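Local coordinates for protein adhesin (Streptococcus sanguinis SK1 = NCTC 7863, PDB 6VT2) that binds sialoglycans through two tandem Siglec-like modules, so that this serine-rich repeat adhesin probably attaches the streptococcus to sialylated host glycoproteins, at residues I215-E220 against T324-P329; S32-R37 against E103-N108. One frame throughout, in Å; residues are numbered along the deposited sequence.

Contact 1: I215-E220 against T324-P329; sequences IFYRGE and TDKYTP. With CA (calcium ion), chain G.
E220 receives two residues of the facing loop on one carboxylate, at the junction where the second Siglec-like domain passes into the Rib-like domain after it. Its OE1 accepts from Y327 OH at 2.6 Å, and its OE2 forms a salt bridge with K326 NZ at 2.9 Å. Each oxygen accepts on its syn lone pair, the side of the other oxygen, and both donors meet the extended glutamate tip to tip; OE1 lies at the edge of the Y327 ring, carboxylate and ring planes 70° apart. A weak bond from K326 NZ to Y327 OH links the donors. Lysine suits its place because its aliphatic part is also used: CD sits over the centre of the Y217 ring, 3.8 Å from the centroid, a CH-pi contact, while CG lies over one face of the Y327 ring, offset toward the rim. The bend at chi3 (-76°) places CE on the way to the glutamate. I215 CG2 lies against the other face of Y217, offset toward the rim. Further out, a type II turn from Y217 to E220, with G219 at positive phi, presents the glutamate. Calcium, which D393 also binds, is consistent with a fixed course for 324-329: T324 contributes O and OG1, and Y327 O coordinates the ion at 2.4 Å.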
# COMPACT_ATOMS: atom_id res chain seq x y z
N ILE A 215 -17.44 -3.35 -25.28
CA ILE A 215 -18.48 -4.00 -26.03
C ILE A 215 -19.57 -4.40 -25.07
O ILE A 215 -19.29 -5.05 -24.07
CB ILE A 215 -17.95 -5.23 -26.74
CG1 ILE A 215 -16.98 -4.84 -27.80
CG2 ILE A 215 -19.11 -5.94 -27.42
CD1 ILE A 215 -16.16 -6.07 -28.32
N PHE A 216 -20.81 -4.05 -25.42
CA PHE A 216 -21.97 -4.48 -24.67
C PHE A 216 -22.84 -5.24 -25.64
O PHE A 216 -23.23 -4.72 -26.67
CB PHE A 216 -22.74 -3.30 -24.07
CG PHE A 216 -22.14 -2.81 -22.81
CD1 PHE A 216 -20.89 -2.20 -22.74
CD2 PHE A 216 -22.88 -2.92 -21.64
CE1 PHE A 216 -20.40 -1.76 -21.50
CE2 PHE A 216 -22.34 -2.55 -20.44
CZ PHE A 216 -21.14 -1.94 -20.39
N TYR A 217 -23.18 -6.44 -25.28
CA TYR A 217 -24.03 -7.26 -26.12
C TYR A 217 -25.46 -6.91 -25.83
O TYR A 217 -25.88 -6.91 -24.67
CB TYR A 217 -23.78 -8.74 -25.82
CG TYR A 217 -22.43 -9.14 -26.30
CD1 TYR A 217 -22.17 -9.42 -27.61
CD2 TYR A 217 -21.37 -9.12 -25.41
CE1 TYR A 217 -20.90 -9.71 -28.02
CE2 TYR A 217 -20.10 -9.39 -25.84
CZ TYR A 217 -19.88 -9.72 -27.14
OH TYR A 217 -18.59 -9.95 -27.57
N ARG A 218 -26.23 -6.65 -26.88
CA ARG A 218 -27.62 -6.27 -26.71
C ARG A 218 -28.34 -7.33 -25.90
O ARG A 218 -28.24 -8.51 -26.18
CB ARG A 218 -28.27 -6.06 -28.08
CG ARG A 218 -27.61 -4.92 -28.84
CD ARG A 218 -27.94 -4.93 -30.34
NE ARG A 218 -29.35 -4.79 -30.58
CZ ARG A 218 -30.14 -5.72 -31.13
NH1 ARG A 218 -29.62 -6.85 -31.56
NH2 ARG A 218 -31.40 -5.53 -31.32
N GLY A 219 -29.07 -6.92 -24.89
CA GLY A 219 -29.86 -7.82 -24.11
C GLY A 219 -29.13 -8.61 -23.07
O GLY A 219 -29.75 -9.50 -22.48
N GLU A 220 -27.93 -8.34 -22.76
CA GLU A 220 -27.17 -9.01 -21.71
C GLU A 220 -26.49 -7.95 -20.87
O GLU A 220 -25.80 -7.08 -21.40
CB GLU A 220 -26.08 -9.94 -22.24
CG GLU A 220 -26.68 -11.12 -23.03
CD GLU A 220 -25.64 -12.17 -23.40
OE1 GLU A 220 -26.07 -13.27 -23.89
OE2 GLU A 220 -24.43 -11.93 -23.18
N THR A 324 -25.34 -12.78 -31.53
CA THR A 324 -24.73 -13.74 -32.42
C THR A 324 -23.24 -13.52 -32.52
O THR A 324 -22.52 -14.46 -32.85
CB THR A 324 -25.41 -13.73 -33.78
OG1 THR A 324 -24.82 -14.81 -34.53
CG2 THR A 324 -25.21 -12.45 -34.53
N ASP A 325 -22.75 -12.32 -32.19
CA ASP A 325 -21.33 -12.09 -32.25
C ASP A 325 -20.57 -12.84 -31.16
O ASP A 325 -19.36 -13.05 -31.30
CB ASP A 325 -21.05 -10.60 -32.15
CG ASP A 325 -21.48 -9.82 -33.31
OD1 ASP A 325 -22.01 -10.39 -34.27
OD2 ASP A 325 -21.34 -8.56 -33.25
N LYS A 326 -21.23 -13.26 -30.08
CA LYS A 326 -20.51 -14.04 -29.09
C LYS A 326 -20.89 -15.49 -28.99
O LYS A 326 -20.26 -16.20 -28.22
CB LYS A 326 -20.67 -13.42 -27.70
CG LYS A 326 -22.05 -13.39 -27.25
CD LYS A 326 -22.11 -12.93 -25.71
CE LYS A 326 -21.73 -13.94 -24.75
NZ LYS A 326 -22.06 -13.57 -23.34
N TYR A 327 -21.92 -15.94 -29.68
CA TYR A 327 -22.37 -17.32 -29.63
C TYR A 327 -22.12 -18.00 -30.96
O TYR A 327 -22.42 -17.44 -32.01
CB TYR A 327 -23.90 -17.39 -29.34
CG TYR A 327 -24.17 -16.91 -27.95
CD1 TYR A 327 -23.64 -17.59 -26.85
CD2 TYR A 327 -24.95 -15.80 -27.70
CE1 TYR A 327 -23.84 -17.14 -25.57
CE2 TYR A 327 -25.13 -15.34 -26.45
CZ TYR A 327 -24.60 -16.01 -25.37
OH TYR A 327 -24.78 -15.56 -24.06
N THR A 328 -21.66 -19.24 -30.90
CA THR A 328 -21.54 -20.11 -32.06
C THR A 328 -22.27 -21.40 -31.74
O THR A 328 -21.88 -22.08 -30.78
CB THR A 328 -20.07 -20.39 -32.34
OG1 THR A 328 -19.44 -19.15 -32.65
CG2 THR A 328 -19.92 -21.31 -33.52
N PRO A 329 -23.31 -21.74 -32.51
CA PRO A 329 -23.99 -23.02 -32.28
C PRO A 329 -23.06 -24.20 -32.46
O PRO A 329 -22.21 -24.22 -33.35
CB PRO A 329 -25.12 -23.01 -33.32
CG PRO A 329 -25.27 -21.59 -33.70
CD PRO A 329 -23.96 -20.94 -33.56
CA CA G . -22.74 -16.41 -34.18
O HOH W 1 -20.28 -16.41 -33.80
O HOH W 2 -21.94 -15.04 -36.00
O HOH W 3 -21.63 -18.27 -35.10

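Contact 2: S32-R37 against E103-N108. With CA (calcium ion), chain H; SO4 (sulfate ion), chain L.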
# COMPACT_ATOMS: atom_id res chain seq x y z
N SER A 32 41.08 -14.43 43.54
CA SER A 32 40.42 -15.00 44.73
C SER A 32 39.02 -15.47 44.35
O SER A 32 38.47 -16.19 45.08
CB SER A 32 40.30 -14.02 45.84
OG SER A 32 39.31 -13.03 45.55
N GLY A 33 38.43 -14.85 43.33
CA GLY A 33 37.07 -15.12 42.95
C GLY A 33 36.03 -14.32 43.67
O GLY A 33 34.86 -14.56 43.42
N ARG A 34 36.40 -13.49 44.63
CA ARG A 34 35.45 -12.73 45.41
C ARG A 34 35.81 -11.25 45.44
O ARG A 34 36.89 -10.85 45.88
CB ARG A 34 35.36 -13.30 46.83
CG ARG A 34 34.42 -12.57 47.67
CD ARG A 34 34.26 -13.21 49.05
NE ARG A 34 33.47 -12.35 49.89
CZ ARG A 34 32.93 -12.69 51.06
NH1 ARG A 34 33.04 -13.93 51.48
NH2 ARG A 34 32.26 -11.81 51.76
N VAL A 35 34.84 -10.43 45.06
CA VAL A 35 34.95 -8.99 45.15
C VAL A 35 33.87 -8.49 46.10
O VAL A 35 32.70 -8.91 46.01
CB VAL A 35 34.82 -8.38 43.76
CG1 VAL A 35 34.59 -6.88 43.86
CG2 VAL A 35 36.03 -8.71 42.95
N ASN A 36 34.28 -7.67 47.03
CA ASN A 36 33.43 -7.25 48.10
C ASN A 36 32.87 -5.86 47.88
O ASN A 36 31.83 -5.53 48.42
CB ASN A 36 34.18 -7.31 49.43
CG ASN A 36 34.20 -8.67 50.03
OD1 ASN A 36 33.92 -9.63 49.38
ND2 ASN A 36 34.69 -8.76 51.28
N ARG A 37 33.54 -5.00 47.11
CA ARG A 37 33.04 -3.64 46.89
C ARG A 37 33.34 -3.25 45.45
O ARG A 37 34.34 -3.59 44.96
CB ARG A 37 33.74 -2.61 47.77
CG ARG A 37 33.60 -2.85 49.26
CD ARG A 37 34.35 -1.88 50.12
NE ARG A 37 33.95 -0.49 50.28
CZ ARG A 37 32.80 0.07 50.06
NH1 ARG A 37 32.71 1.38 50.27
NH2 ARG A 37 31.74 -0.55 49.60
N GLU A 103 37.24 -3.71 45.35
CA GLU A 103 38.04 -4.27 46.45
C GLU A 103 37.71 -5.74 46.64
O GLU A 103 36.53 -6.12 46.61
CB GLU A 103 37.74 -3.49 47.69
CG GLU A 103 38.58 -3.95 48.93
CD GLU A 103 38.18 -3.13 50.12
OE1 GLU A 103 37.99 -3.71 51.21
OE2 GLU A 103 37.98 -1.89 49.98
N ASP A 104 38.75 -6.55 46.80
CA ASP A 104 38.57 -7.98 47.00
C ASP A 104 38.38 -8.25 48.50
O ASP A 104 38.34 -7.34 49.33
CB ASP A 104 39.71 -8.79 46.35
CG ASP A 104 41.07 -8.63 47.02
OD1 ASP A 104 41.09 -8.09 48.13
OD2 ASP A 104 42.05 -9.05 46.31
N ALA A 105 38.17 -9.53 48.84
CA ALA A 105 37.88 -9.81 50.23
C ALA A 105 39.11 -9.70 51.10
O ALA A 105 38.98 -9.51 52.31
CB ALA A 105 37.27 -11.20 50.38
N ALA A 106 40.30 -9.72 50.51
CA ALA A 106 41.53 -9.53 51.25
C ALA A 106 41.82 -8.07 51.52
O ALA A 106 42.81 -7.74 52.18
CB ALA A 106 42.68 -10.20 50.48
N GLY A 107 40.99 -7.16 50.99
CA GLY A 107 41.13 -5.75 51.24
C GLY A 107 41.94 -5.01 50.20
O GLY A 107 42.21 -3.81 50.38
N ASN A 108 42.33 -5.69 49.13
CA ASN A 108 43.07 -5.05 48.06
C ASN A 108 42.11 -4.22 47.23
O ASN A 108 41.22 -4.78 46.61
CB ASN A 108 43.76 -6.05 47.17
CG ASN A 108 44.68 -6.96 47.95
OD1 ASN A 108 45.66 -6.51 48.59
ND2 ASN A 108 44.38 -8.22 47.90
CA CA H . 42.84 -10.17 44.75
S SO4 L . 29.65 1.11 49.59
O1 SO4 L . 28.53 1.96 49.86
O2 SO4 L . 30.54 1.73 48.76
O3 SO4 L . 30.20 0.78 50.85
O4 SO4 L . 29.10 -0.06 48.97
O HOH W 4 43.88 -11.55 43.20
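R37 and E103 lie side by side on one face of an antiparallel strand pair, pointing the same way, with guanidinium and carboxylate planes 85° apart. They touch through R37 CD and E103 OE2 at 3.6 Å; the charged ends come near each other without forming a salt bridge. A sulfate modelled at the guanidinium edge, probably from the crystallisation liquor, sits too close for its details to be trusted. Their backbones form a classic beta bulge: N36 N and R37 N both donate to E103 O, the former at 2.8 Å and nearly along the C=O axis, and E103 N returns a bond to R37 O. N36 lays its amide against A105, ND2 3.5 Å from A105 CA, and its OD1 accepts R34 NE in plane on a lone pair. R34, extended from CG to NE, runs past A105 CB, a small methyl that both neighbours can approach. D104 is turned to the calcium: CG stands between backbone N and carbonyl carbon (chi1 69°), and OD2 binds the metal at 2.1 Å. N108, just after the type I turn D104-G107, holds both carboxylate oxygens: its ND2 reaches the syn lone pair of OD2, while its N meets OD1 from above the carboxylate plane. D2, T4 and D30 also bind the ion, and S32, which forms an ST turn with R34 N, bonds D30 through OG. The bulged pairing ties edge strand 35-41 to strand 95-104, whose other neighbour in the sheet is strand 119-125.

Contact 2 comes first along the chain, in the first Siglec-like domain, and both its segments precede contact 1, which involves the second such domain. Their centres are 97 Å apart, on opposite sides of the chain's centre, and no strand or sheet is common to both. They nevertheless involve corresponding mixed four-stranded sheets, at opposite edges: the edge strand of contact 2, 35-41, has its counterpart in 235-239, whereas contact 1 starts from 213-217, the counterpart of 13-17, and meets the loop leading to strand 336-338. Each includes calcium ligands, so calcium is bound both near the N-terminus and at a junction between domains of this elongated chain.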